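Lipid II:glycine glycyltransferase (Staphylococcus aureus, PDB 6SNR) probably catalyses transfer of glycine from glycyl-tRNA to the lysine of lipid II, adding the first residue of the pentaglycine bridge of staphylococcal peptidoglycan. Local coordinates at residues A[145-150]-A[351-356]; A[355-360]-A[369-374]; A[21-26]-A[315-320]; A[309-314]-A[341-346]. All blocks are in the same frame, centred on the assembly; numbering follows the deposited sequence.

Interaction 1 (A[145-150]-A[351-356]); sequences RMTMIT and TYDFGG
Met-148, Thr-150, Tyr-352 and Phe-354 carry the backbone ladder of this contact between two antiparallel strands, an instructive case of a beta bulge inside a sheet. Thr-150 and Tyr-352 form a regular hydrogen-bonded pair, with Thr-150 N 2.9 Å from Tyr-352 O and the reciprocal bond closed as well. At the bulge Met-148 faces two residues: its O accepts from Phe-354 N at 2.8 Å, and its N donates to Gly-355 O at 3.1 Å. The register slips by one residue there, and Gly-355, the second residue of the bulge, has a positive phi of 82°, a value glycine adopts readily.

A side-chain bond braces the irregularity. Asp-353 OD1 accepts from Gly-355 N at 2.8 Å, an Asx turn in which the donor comes to the anti side, 33° out of the carboxylate plane.

Among the side-chain packing contacts, Ile-149 CG2, anti to its backbone N, lies 3.6 Å from Thr-351 CB, while its CG1 rests near the carboxylate carbon of Asp-353. On the other face of the sheet Thr-150 OG1 meets the rim of the Phe-354 ring, 3.5 Å from CE1 and near the ring plane; this hydroxyl bonds to Trp-377 O.

Strand 146-151 is flanked by 380-383 on its other edge, and 351-356 by 315-323. Helix 332-347 covers the Tyr-352 and Phe-354 face, where Gln-337 hydrogen-bonds Tyr-352 OH.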
loop_
_atom_site.group_PDB
_atom_site.type_symbol
_atom_site.label_atom_id
_atom_site.label_comp_id
_atom_site.label_asym_id
_atom_site.label_seq_id
_atom_site.Cartn_x
_atom_site.Cartn_y
_atom_site.Cartn_z
ATOM N N ARG A 145 -9.864 -3.643 -11.147
ATOM C CA ARG A 145 -10.994 -4.441 -10.720
ATOM C C ARG A 145 -10.550 -5.635 -9.890
ATOM O O ARG A 145 -11.369 -6.321 -9.323
ATOM C CB ARG A 145 -11.833 -4.915 -11.943
ATOM C CG ARG A 145 -13.168 -5.482 -11.534
ATOM C CD ARG A 145 -14.101 -5.830 -12.702
ATOM N NE ARG A 145 -13.623 -7.003 -13.444
ATOM C CZ ARG A 145 -13.835 -8.257 -13.055
ATOM N NH1 ARG A 145 -14.462 -8.522 -11.924
ATOM N NH2 ARG A 145 -13.347 -9.259 -13.782
ATOM N N MET A 146 -9.234 -5.906 -9.862
ATOM C CA MET A 146 -8.666 -6.913 -8.992
ATOM C C MET A 146 -7.461 -6.324 -8.287
ATOM O O MET A 146 -6.636 -5.673 -8.929
ATOM C CB MET A 146 -8.254 -8.167 -9.819
ATOM C CG MET A 146 -9.386 -8.754 -10.601
ATOM S SD MET A 146 -8.759 -10.041 -11.755
ATOM C CE MET A 146 -10.276 -10.315 -12.629
ATOM N N THR A 147 -7.352 -6.629 -7.000
ATOM C CA THR A 147 -6.208 -6.280 -6.178
ATOM C C THR A 147 -5.712 -7.475 -5.391
ATOM O O THR A 147 -6.386 -8.507 -5.337
ATOM C CB THR A 147 -6.488 -5.113 -5.213
ATOM O OG1 THR A 147 -7.524 -5.461 -4.297
ATOM C CG2 THR A 147 -6.804 -3.852 -5.999
ATOM N N MET A 148 -4.554 -7.325 -4.780
ATOM C CA MET A 148 -3.969 -8.372 -3.967
ATOM C C MET A 148 -3.830 -7.925 -2.535
ATOM O O MET A 148 -3.145 -6.922 -2.238
ATOM C CB MET A 148 -2.600 -8.781 -4.527
ATOM C CG MET A 148 -2.684 -9.269 -5.958
ATOM S SD MET A 148 -3.329 -10.949 -6.112
ATOM C CE MET A 148 -1.823 -11.883 -5.812
ATOM N N ILE A 149 -4.487 -8.661 -1.642
ATOM C CA ILE A 149 -4.620 -8.215 -0.308
ATOM C C ILE A 149 -4.097 -9.229 0.721
ATOM O O ILE A 149 -4.478 -10.384 0.678
ATOM C CB ILE A 149 -6.106 -7.950 0.001
ATOM C CG1 ILE A 149 -6.690 -6.887 -0.955
ATOM C CG2 ILE A 149 -6.267 -7.439 1.417
ATOM C CD1 ILE A 149 -8.125 -6.454 -0.608
ATOM N N THR A 150 -3.321 -8.734 1.666
ATOM C CA THR A 150 -2.808 -9.536 2.798
ATOM C C THR A 150 -3.615 -9.285 4.065
ATOM O O THR A 150 -3.703 -8.172 4.537
ATOM C CB THR A 150 -1.325 -9.211 3.096
ATOM O OG1 THR A 150 -0.529 -9.369 1.906
ATOM C CG2 THR A 150 -0.792 -10.095 4.248
ATOM N N THR A 351 -6.365 -5.254 6.827
ATOM C CA THR A 351 -5.935 -5.647 5.495
ATOM C C THR A 351 -4.852 -4.706 4.981
ATOM O O THR A 351 -4.832 -3.542 5.321
ATOM C CB THR A 351 -7.087 -5.721 4.461
ATOM O OG1 THR A 351 -7.821 -4.498 4.474
ATOM C CG2 THR A 351 -8.026 -6.860 4.791
ATOM N N TYR A 352 -3.980 -5.241 4.152
ATOM C CA TYR A 352 -2.835 -4.544 3.560
ATOM C C TYR A 352 -2.898 -4.811 2.057
ATOM O O TYR A 352 -2.736 -5.938 1.571
ATOM C CB TYR A 352 -1.550 -5.064 4.185
ATOM C CG TYR A 352 -0.264 -4.435 3.749
ATOM C CD1 TYR A 352 0.450 -4.901 2.631
ATOM C CD2 TYR A 352 0.308 -3.420 4.492
ATOM C CE1 TYR A 352 1.652 -4.336 2.256
ATOM C CE2 TYR A 352 1.504 -2.852 4.131
ATOM C CZ TYR A 352 2.187 -3.318 3.025
ATOM O OH TYR A 352 3.378 -2.760 2.663
ATOM N N ASP A 353 -3.268 -3.776 1.295
ATOM C CA ASP A 353 -3.619 -3.884 -0.106
ATOM C C ASP A 353 -2.436 -3.466 -0.981
ATOM O O ASP A 353 -1.994 -2.302 -0.990
ATOM C CB ASP A 353 -4.865 -2.985 -0.330
ATOM C CG ASP A 353 -5.479 -3.128 -1.682
ATOM O OD1 ASP A 353 -4.850 -3.636 -2.623
ATOM O OD2 ASP A 353 -6.626 -2.648 -1.802
ATOM N N PHE A 354 -1.912 -4.418 -1.765
ATOM C CA PHE A 354 -0.829 -4.145 -2.699
ATOM C C PHE A 354 -1.257 -3.517 -4.019
ATOM O O PHE A 354 -0.421 -3.280 -4.888
ATOM C CB PHE A 354 -0.102 -5.448 -3.037
ATOM C CG PHE A 354 0.868 -5.904 -1.987
ATOM C CD1 PHE A 354 0.449 -6.716 -0.956
ATOM C CD2 PHE A 354 2.226 -5.649 -2.124
ATOM C CE1 PHE A 354 1.347 -7.177 -0.007
ATOM C CE2 PHE A 354 3.145 -6.134 -1.169
ATOM C CZ PHE A 354 2.699 -6.888 -0.131
ATOM N N GLY A 355 -2.564 -3.312 -4.197
ATOM C CA GLY A 355 -3.115 -2.718 -5.395
ATOM C C GLY A 355 -3.297 -3.703 -6.545
ATOM O O GLY A 355 -3.335 -4.909 -6.337
ATOM N N GLY A 356 -3.331 -3.162 -7.769
ATOM C CA GLY A 356 -3.880 -3.881 -8.893
ATOM C C GLY A 356 -3.086 -5.049 -9.451
ATOM O O GLY A 356 -1.863 -5.074 -9.376
#

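Interaction 2 (A[355-360]-A[369-374]); sequences GGTDND and GLWAFK
Trp-371 and Lys-374 pack a short helix against the loop leaving strand 351-356, a partly buried contact in which one aromatic plate and one ammonium group do most of the work. The indole is met from two directions. Over one face sits Asp-360 CA, a CH-pi contact 3.8 Å from the centroid of the five-membered ring and 23° off its normal. At the edge, near the ring plane, Thr-357 OG1 lies 3.6 Å from Trp-371 CE3. That hydroxyl donates to Asp-358 O at 2.7 Å, a bond that fixes the direction of its proton. In Trp-371, CG anti to the backbone N (chi1 169°) starts the indole out toward the loop, which bends round it.

One helical turn later Lys-374 runs out fully extended beyond CG, and its NZ donates to Gly-356 O at 2.8 Å. Phe-354 O is a second acceptor for the same ammonium, so two carbonyls near the end of the strand grip it. Leu-370 CD1 lies beside Gly-356 O, 4.0 Å away.

Strand 351-356, helix 368-374 and the parallel strand 380-383 form a beta-alpha-beta crossover passing over strand 146-151, which lies between the two, consistent with the GNAT-like architecture of FemABX transferases.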
loop_
_atom_site.group_PDB
_atom_site.type_symbol
_atom_site.label_atom_id
_atom_site.label_comp_id
_atom_site.label_asym_id
_atom_site.label_seq_id
_atom_site.Cartn_x
_atom_site.Cartn_y
_atom_site.Cartn_z
ATOM N N GLY A 355 -2.564 -3.312 -4.197
ATOM C CA GLY A 355 -3.115 -2.718 -5.395
ATOM C C GLY A 355 -3.297 -3.703 -6.545
ATOM O O GLY A 355 -3.335 -4.909 -6.337
ATOM N N GLY A 356 -3.331 -3.162 -7.769
ATOM C CA GLY A 356 -3.880 -3.881 -8.893
ATOM C C GLY A 356 -3.086 -5.049 -9.451
ATOM O O GLY A 356 -1.863 -5.074 -9.376
ATOM N N THR A 357 -3.831 -5.919 -10.100
ATOM C CA THR A 357 -3.266 -7.067 -10.821
ATOM C C THR A 357 -4.268 -7.560 -11.829
ATOM O O THR A 357 -5.460 -7.432 -11.649
ATOM C CB THR A 357 -2.886 -8.181 -9.811
ATOM O OG1 THR A 357 -2.087 -9.199 -10.486
ATOM C CG2 THR A 357 -4.069 -8.828 -9.182
ATOM N N ASP A 358 -3.767 -8.249 -12.878
ATOM C CA ASP A 358 -4.521 -9.256 -13.570
ATOM C C ASP A 358 -4.514 -10.581 -12.805
ATOM O O ASP A 358 -3.637 -10.837 -11.988
ATOM C CB ASP A 358 -3.892 -9.521 -14.978
ATOM C CG ASP A 358 -4.078 -8.383 -15.954
ATOM O OD1 ASP A 358 -5.090 -7.609 -15.890
ATOM O OD2 ASP A 358 -3.221 -8.265 -16.888
ATOM N N ASN A 359 -5.534 -11.391 -13.061
ATOM C CA ASN A 359 -5.607 -12.732 -12.462
ATOM C C ASN A 359 -4.723 -13.717 -13.240
ATOM O O ASN A 359 -5.132 -14.146 -14.290
ATOM C CB ASN A 359 -7.028 -13.239 -12.468
ATOM C CG ASN A 359 -7.199 -14.568 -11.707
ATOM O OD1 ASN A 359 -6.232 -15.114 -11.199
ATOM N ND2 ASN A 359 -8.428 -15.076 -11.620
ATOM N N ASP A 360 -3.555 -14.026 -12.691
ATOM C CA ASP A 360 -2.622 -15.054 -13.218
ATOM C C ASP A 360 -2.313 -14.836 -14.682
ATOM O O ASP A 360 -2.576 -15.711 -15.535
ATOM C CB ASP A 360 -3.225 -16.416 -13.011
ATOM C CG ASP A 360 -2.217 -17.561 -13.295
ATOM O OD1 ASP A 360 -1.033 -17.391 -13.013
ATOM O OD2 ASP A 360 -2.665 -18.577 -13.850
ATOM N N GLY A 369 4.798 -8.932 -13.962
ATOM C CA GLY A 369 5.678 -8.662 -12.848
ATOM C C GLY A 369 4.897 -8.290 -11.589
ATOM O O GLY A 369 5.264 -8.681 -10.462
ATOM N N LEU A 370 3.785 -7.587 -11.782
ATOM C CA LEU A 370 2.932 -7.266 -10.615
ATOM C C LEU A 370 2.382 -8.504 -9.927
ATOM O O LEU A 370 2.256 -8.547 -8.697
ATOM C CB LEU A 370 1.746 -6.382 -11.023
ATOM C CG LEU A 370 2.110 -5.021 -11.604
ATOM C CD1 LEU A 370 0.897 -4.341 -12.214
ATOM C CD2 LEU A 370 2.756 -4.133 -10.564
ATOM N N TRP A 371 2.011 -9.500 -10.734
ATOM C CA TRP A 371 1.451 -10.743 -10.186
ATOM C C TRP A 371 2.541 -11.521 -9.449
ATOM O O TRP A 371 2.328 -11.954 -8.314
ATOM C CB TRP A 371 0.850 -11.552 -11.306
ATOM C CG TRP A 371 0.466 -12.946 -10.973
ATOM C CD1 TRP A 371 1.165 -14.079 -11.324
ATOM C CD2 TRP A 371 -0.711 -13.393 -10.307
ATOM N NE1 TRP A 371 0.494 -15.186 -10.902
ATOM C CE2 TRP A 371 -0.663 -14.798 -10.268
ATOM C CE3 TRP A 371 -1.821 -12.745 -9.732
ATOM C CZ2 TRP A 371 -1.672 -15.551 -9.697
ATOM C CZ3 TRP A 371 -2.808 -13.490 -9.159
ATOM C CH2 TRP A 371 -2.734 -14.890 -9.136
ATOM N N ALA A 372 3.712 -11.640 -10.091
ATOM C CA ALA A 372 4.847 -12.388 -9.541
ATOM C C ALA A 372 5.301 -11.843 -8.181
ATOM O O ALA A 372 5.657 -12.600 -7.256
ATOM C CB ALA A 372 6.005 -12.362 -10.542
ATOM N N PHE A 373 5.303 -10.512 -8.078
ATOM C CA PHE A 373 5.668 -9.776 -6.880
ATOM C C PHE A 373 4.593 -9.963 -5.819
ATOM O O PHE A 373 4.888 -10.365 -4.702
ATOM C CB PHE A 373 5.884 -8.288 -7.217
ATOM C CG PHE A 373 5.723 -7.333 -6.065
ATOM C CD1 PHE A 373 6.350 -7.528 -4.858
ATOM C CD2 PHE A 373 5.013 -6.146 -6.258
ATOM C CE1 PHE A 373 6.211 -6.610 -3.815
ATOM C CE2 PHE A 373 4.875 -5.238 -5.236
ATOM C CZ PHE A 373 5.490 -5.460 -4.018
ATOM N N LYS A 374 3.330 -9.620 -6.146
ATOM C CA LYS A 374 2.351 -9.510 -5.096
ATOM C C LYS A 374 1.891 -10.880 -4.538
ATOM O O LYS A 374 1.562 -10.974 -3.373
ATOM C CB LYS A 374 1.161 -8.649 -5.588
ATOM C CG LYS A 374 1.621 -7.246 -5.908
ATOM C CD LYS A 374 0.553 -6.441 -6.682
ATOM C CE LYS A 374 1.078 -5.098 -7.187
ATOM N NZ LYS A 374 -0.013 -4.087 -7.533
#

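Interaction 3 (A[21-26]-A[315-320])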
loop_
_atom_site.group_PDB
_atom_site.type_symbol
_atom_site.label_atom_id
_atom_site.label_comp_id
_atom_site.label_asym_id
_atom_site.label_seq_id
_atom_site.Cartn_x
_atom_site.Cartn_y
_atom_site.Cartn_z
ATOM N N GLY A 21 -16.233 1.517 2.780
ATOM C CA GLY A 21 -15.368 2.667 2.736
ATOM C C GLY A 21 -14.063 2.432 2.004
ATOM O O GLY A 21 -13.711 1.286 1.691
ATOM N N ASP A 22 -13.379 3.519 1.672
ATOM C CA ASP A 22 -12.133 3.430 0.894
ATOM C C ASP A 22 -11.418 4.743 1.018
ATOM O O ASP A 22 -12.062 5.825 1.161
ATOM C CB ASP A 22 -12.386 3.099 -0.593
ATOM C CG ASP A 22 -11.116 2.693 -1.321
ATOM O OD1 ASP A 22 -10.703 1.513 -1.077
ATOM O OD2 ASP A 22 -10.498 3.508 -2.026
ATOM N N LEU A 23 -10.097 4.687 0.884
ATOM C CA LEU A 23 -9.242 5.864 0.762
ATOM C C LEU A 23 -9.788 6.912 -0.263
ATOM O O LEU A 23 -9.725 8.133 -0.022
ATOM C CB LEU A 23 -7.840 5.425 0.339
ATOM C CG LEU A 23 -6.799 6.464 0.063
ATOM C CD1 LEU A 23 -6.468 7.202 1.355
ATOM C CD2 LEU A 23 -5.549 5.861 -0.613
ATOM N N LEU A 24 -10.284 6.450 -1.414
ATOM C CA LEU A 24 -10.640 7.358 -2.493
ATOM C C LEU A 24 -11.956 8.121 -2.230
ATOM O O LEU A 24 -12.289 8.988 -3.030
ATOM C CB LEU A 24 -10.687 6.589 -3.834
ATOM C CG LEU A 24 -9.439 5.861 -4.302
ATOM C CD1 LEU A 24 -9.465 5.540 -5.811
ATOM C CD2 LEU A 24 -8.096 6.345 -3.818
ATOM N N GLN A 25 -12.631 7.831 -1.099
ATOM C CA GLN A 25 -13.806 8.569 -0.643
ATOM C C GLN A 25 -13.525 9.542 0.510
ATOM O O GLN A 25 -14.466 10.185 1.011
ATOM C CB GLN A 25 -14.952 7.655 -0.322
ATOM C CG GLN A 25 -15.579 7.003 -1.561
ATOM C CD GLN A 25 -16.386 8.044 -2.339
ATOM O OE1 GLN A 25 -16.003 8.555 -3.448
ATOM N NE2 GLN A 25 -17.431 8.403 -1.736
ATOM N N LEU A 26 -12.279 9.626 0.943
ATOM C CA LEU A 26 -11.917 10.571 2.034
ATOM C C LEU A 26 -11.796 11.990 1.527
ATOM O O LEU A 26 -11.298 12.254 0.426
ATOM C CB LEU A 26 -10.590 10.158 2.721
ATOM C CG LEU A 26 -10.594 8.785 3.395
ATOM C CD1 LEU A 26 -9.218 8.537 4.022
ATOM C CD2 LEU A 26 -11.678 8.719 4.455
ATOM N N LYS A 315 -8.564 -0.406 6.527
ATOM C CA LYS A 315 -7.841 -0.698 5.265
ATOM C C LYS A 315 -6.530 0.068 5.224
ATOM O O LYS A 315 -6.495 1.268 5.423
ATOM C CB LYS A 315 -8.697 -0.319 4.018
ATOM C CG LYS A 315 -9.958 -1.140 3.886
ATOM C CD LYS A 315 -10.828 -0.682 2.732
ATOM C CE LYS A 315 -12.080 -1.537 2.705
ATOM N NZ LYS A 315 -12.942 -1.215 1.548
ATOM N N SER A 316 -5.431 -0.643 4.930
ATOM C CA SER A 316 -4.181 -0.004 4.622
ATOM C C SER A 316 -3.784 -0.313 3.197
ATOM O O SER A 316 -4.222 -1.325 2.622
ATOM C CB SER A 316 -3.049 -0.405 5.603
ATOM O OG SER A 316 -2.668 -1.773 5.450
ATOM N N TYR A 317 -2.962 0.561 2.622
ATOM C CA TYR A 317 -2.577 0.483 1.200
ATOM C C TYR A 317 -1.105 0.750 0.986
ATOM O O TYR A 317 -0.603 1.785 1.395
ATOM C CB TYR A 317 -3.347 1.502 0.339
ATOM C CG TYR A 317 -4.858 1.555 0.544
ATOM C CD1 TYR A 317 -5.403 2.196 1.655
ATOM C CD2 TYR A 317 -5.736 1.041 -0.402
ATOM C CE1 TYR A 317 -6.753 2.247 1.825
ATOM C CE2 TYR A 317 -7.109 1.075 -0.224
ATOM C CZ TYR A 317 -7.624 1.742 0.873
ATOM O OH TYR A 317 -8.976 1.838 1.092
ATOM N N TYR A 318 -0.412 -0.188 0.322
ATOM C CA TYR A 318 0.931 0.037 -0.191
ATOM C C TYR A 318 0.792 0.737 -1.527
ATOM O O TYR A 318 0.457 0.125 -2.530
ATOM C CB TYR A 318 1.633 -1.353 -0.339
ATOM C CG TYR A 318 2.889 -1.319 -1.186
ATOM C CD1 TYR A 318 4.002 -0.630 -0.768
ATOM C CD2 TYR A 318 2.939 -1.937 -2.399
ATOM C CE1 TYR A 318 5.176 -0.595 -1.510
ATOM C CE2 TYR A 318 4.108 -1.930 -3.154
ATOM C CZ TYR A 318 5.222 -1.269 -2.693
ATOM O OH TYR A 318 6.413 -1.207 -3.436
ATOM N N LEU A 319 0.991 2.044 -1.529
ATOM C CA LEU A 319 0.654 2.893 -2.675
ATOM C C LEU A 319 1.773 2.977 -3.703
ATOM O O LEU A 319 1.525 2.833 -4.880
ATOM C CB LEU A 319 0.283 4.299 -2.177
ATOM C CG LEU A 319 -1.009 5.027 -2.593
ATOM C CD1 LEU A 319 -0.772 6.460 -3.035
ATOM C CD2 LEU A 319 -1.884 4.288 -3.593
ATOM N N TYR A 320 3.008 3.191 -3.251
ATOM C CA TYR A 320 4.171 3.335 -4.101
ATOM C C TYR A 320 5.391 2.822 -3.346
ATOM O O TYR A 320 5.502 3.040 -2.145
ATOM C CB TYR A 320 4.437 4.815 -4.466
ATOM C CG TYR A 320 3.425 5.452 -5.389
ATOM C CD1 TYR A 320 3.472 5.218 -6.736
ATOM C CD2 TYR A 320 2.457 6.338 -4.898
ATOM C CE1 TYR A 320 2.543 5.796 -7.608
ATOM C CE2 TYR A 320 1.519 6.921 -5.745
ATOM C CZ TYR A 320 1.581 6.661 -7.093
ATOM O OH TYR A 320 0.671 7.224 -7.948
#
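Tyr-317 OH is gripped by two groups of the 21-26 loop: it donates to Asp-22 OD1 at 2.8 Å and accepts from Leu-23 N at 3.1 Å, the latter bond nearly straight at 170°. The hydroxyl reaches OD1 from above the carboxylate, 75° out of its plane, and the carboxylate and phenol ring stand 83° apart. The ring is also packed against Leu-23, whose CB lies 3.7 Å from Tyr-317 CE1 and whose CD2 sits over one ring face.

The second carboxylate oxygen works within its own loop. Asp-22 OD2 accepts from Leu-24 N at 3.0 Å, an Asx turn at the start of the 3-10 segment 23-25. Lys-315, extended beyond CG, delivers NZ to Gly-21 O at 2.6 Å, nearly along the C=O axis, and the same ammonium forms a salt bridge with Asp-110. Asp-22 OD1 is 4.4 Å from Lys-315 NZ, too far for a salt bridge.

The contact joins the N-terminal loop, whose Asp-22 and Leu-24 side chains also touch Arg-74 of strand 68-78, to the sheet containing strand 315-323. With one donated and one accepted bond, the tyrosine hydroxyl has its rotation fixed, and Asp-22 spans the contact with OD1 while OD2 holds the turn of its own loop.

Interaction 4 (A[309-314]-A[341-346]); sequences LMFAGS and MKYARE
Phe-311 and Tyr-343 set their rings against each other and against the helix backbone through rim atoms. The edge of the phenyl ring points at Ala-344, whose CA lies near the ring plane, 3.7 Å from Phe-311 CE2, and the methyl CB of Ala-344 lies 3.9 Å from the same CE2. Phe-311 CZ in turn comes to the edge of the tyrosine ring, 4.0 Å from Tyr-343 CE1. Beyond the two segments, Phe-311 meets the ring of His-347, and Tyr-343 makes an edge-to-face contact with Phe-229.

Leu-309, one strand repeat before Phe-311 on the same side of the sheet, adds CD2 to the group: it is 3.9 Å from Tyr-343 CD1, approaching the ring obliquely, and 4.3 Å from Ala-344 CB. Tyr-343 has CG anti to the backbone N (chi1 177°), which starts the ring out from the helix, where CD1 and CE1 meet Leu-309 and Phe-311. No hydrogen bond crosses this contact; dispersion and shape carry it.

Strand 309-312 and helix 341-346 run nearly parallel, their axes 10.3 Å apart at an angle of 23°. This is classical alpha/beta layer packing: helix 332-347 lies on the sheet as the crossover of the beta-alpha-beta unit joining the parallel strands 315-323 and 351-356, as expected of a GNAT-like domain.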
loop_
_atom_site.group_PDB
_atom_site.type_symbol
_atom_site.label_atom_id
_atom_site.label_comp_id
_atom_site.label_asym_id
_atom_site.label_seq_id
_atom_site.Cartn_x
_atom_site.Cartn_y
_atom_site.Cartn_z
ATOM N N LEU A 309 2.643 4.417 2.497
ATOM C CA LEU A 309 1.619 3.565 3.091
ATOM C C LEU A 309 0.446 4.466 3.469
ATOM O O LEU A 309 0.636 5.458 4.153
ATOM C CB LEU A 309 2.138 2.904 4.365
ATOM C CG LEU A 309 1.234 1.974 5.141
ATOM C CD1 LEU A 309 0.909 0.755 4.301
ATOM C CD2 LEU A 309 1.838 1.585 6.501
ATOM N N MET A 310 -0.743 4.164 2.940
ATOM C CA MET A 310 -1.957 4.964 3.223
ATOM C C MET A 310 -2.928 4.207 4.055
ATOM O O MET A 310 -2.878 2.977 4.131
ATOM C CB MET A 310 -2.677 5.329 1.898
ATOM C CG MET A 310 -1.810 5.796 0.780
ATOM S SD MET A 310 -0.667 7.112 1.183
ATOM C CE MET A 310 0.841 6.273 0.970
ATOM N N PHE A 311 -3.904 4.893 4.673
ATOM C CA PHE A 311 -4.913 4.244 5.482
ATOM C C PHE A 311 -6.300 4.845 5.255
ATOM O O PHE A 311 -6.427 6.064 4.999
ATOM C CB PHE A 311 -4.680 4.430 6.975
ATOM C CG PHE A 311 -3.423 3.747 7.476
ATOM C CD1 PHE A 311 -2.203 4.390 7.450
ATOM C CD2 PHE A 311 -3.511 2.477 7.937
ATOM C CE1 PHE A 311 -1.035 3.731 7.914
ATOM C CE2 PHE A 311 -2.386 1.817 8.398
ATOM C CZ PHE A 311 -1.150 2.437 8.375
ATOM N N ALA A 312 -7.283 4.000 5.427
ATOM C CA ALA A 312 -8.695 4.394 5.530
ATOM C C ALA A 312 -9.376 3.472 6.493
ATOM O O ALA A 312 -9.925 2.446 6.122
ATOM C CB ALA A 312 -9.378 4.398 4.139
ATOM N N GLY A 313 -9.302 3.780 7.803
ATOM C CA GLY A 313 -9.861 2.887 8.772
ATOM C C GLY A 313 -9.089 1.591 8.861
ATOM O O GLY A 313 -7.840 1.624 8.956
ATOM N N SER A 314 -9.810 0.495 8.813
ATOM C CA SER A 314 -9.178 -0.822 8.884
ATOM C C SER A 314 -8.468 -1.219 7.582
ATOM O O SER A 314 -7.807 -2.292 7.539
ATOM C CB SER A 314 -10.190 -1.865 9.290
ATOM O OG SER A 314 -11.041 -2.173 8.236
ATOM N N MET A 341 3.677 -3.855 7.210
ATOM C CA MET A 341 2.505 -4.638 7.567
ATOM C C MET A 341 2.305 -4.602 9.059
ATOM O O MET A 341 1.189 -4.422 9.541
ATOM C CB MET A 341 2.617 -6.054 7.080
ATOM C CG MET A 341 2.496 -6.224 5.578
ATOM S SD MET A 341 2.813 -7.968 5.169
ATOM C CE MET A 341 2.697 -7.937 3.381
ATOM N N LYS A 342 3.387 -4.781 9.824
ATOM C CA LYS A 342 3.276 -4.731 11.278
ATOM C C LYS A 342 2.829 -3.348 11.775
ATOM O O LYS A 342 1.960 -3.293 12.648
ATOM C CB LYS A 342 4.592 -5.190 11.953
ATOM C CG LYS A 342 4.856 -6.683 11.760
ATOM C CD LYS A 342 6.140 -7.096 12.502
ATOM C CE LYS A 342 7.300 -6.148 12.208
ATOM N NZ LYS A 342 8.593 -6.561 12.844
ATOM N N TYR A 343 3.375 -2.266 11.202
ATOM C CA TYR A 343 3.003 -0.905 11.545
ATOM C C TYR A 343 1.520 -0.702 11.246
ATOM O O TYR A 343 0.787 -0.115 12.046
ATOM C CB TYR A 343 3.808 0.138 10.736
ATOM C CG TYR A 343 3.385 1.555 11.027
ATOM C CD1 TYR A 343 2.352 2.159 10.344
ATOM C CD2 TYR A 343 3.997 2.285 12.030
ATOM C CE1 TYR A 343 1.952 3.438 10.645
ATOM C CE2 TYR A 343 3.606 3.566 12.338
ATOM C CZ TYR A 343 2.598 4.163 11.612
ATOM O OH TYR A 343 2.178 5.443 11.898
ATOM N N ALA A 344 1.097 -1.187 10.102
ATOM C CA ALA A 344 -0.290 -1.010 9.677
ATOM C C ALA A 344 -1.221 -1.714 10.682
ATOM O O ALA A 344 -2.234 -1.146 11.122
ATOM C CB ALA A 344 -0.507 -1.550 8.258
ATOM N N ARG A 345 -0.896 -2.960 11.048
ATOM C CA ARG A 345 -1.680 -3.717 12.025
ATOM C C ARG A 345 -1.760 -2.938 13.354
ATOM O O ARG A 345 -2.850 -2.807 13.964
ATOM C CB ARG A 345 -1.017 -5.091 12.283
ATOM C CG ARG A 345 -1.699 -5.917 13.379
ATOM C CD ARG A 345 -0.864 -7.145 13.801
ATOM N NE ARG A 345 0.369 -6.694 14.454
ATOM C CZ ARG A 345 1.542 -7.331 14.404
ATOM N NH1 ARG A 345 1.677 -8.492 13.771
ATOM N NH2 ARG A 345 2.602 -6.770 14.977
ATOM N N GLU A 346 -0.632 -2.401 13.794
ATOM C CA GLU A 346 -0.593 -1.670 15.071
ATOM C C GLU A 346 -1.420 -0.375 15.032
ATOM O O GLU A 346 -1.899 0.088 16.079
ATOM C CB GLU A 346 0.873 -1.427 15.495
ATOM C CG GLU A 346 1.598 -2.718 15.908
ATOM C CD GLU A 346 0.803 -3.557 16.889
ATOM O OE1 GLU A 346 0.562 -3.062 18.014
ATOM O OE2 GLU A 346 0.389 -4.687 16.533
#

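Read from the N terminus, the contacts show how distant pieces of one chain converge on a single sheet. Interaction 3 closes the first long loop, bringing 21-26 onto strand 315-323. Interaction 1 opens inside that loop and closes beyond it, at 351-356, so the two cross; its loop takes in the long helices 235-262 and 267-297. Interaction 4 is nested within interaction 1 and crosses interaction 3, laying helix 332-347 on strand 302-312. Interaction 2 is a short, local closure that starts where interaction 1 ends, the two sharing Gly-355 and Gly-356. Neighbouring strands 302-312, 315-323, 351-356 and 146-151 thus unite the N-terminal loop with helices 332-347 and 368-374.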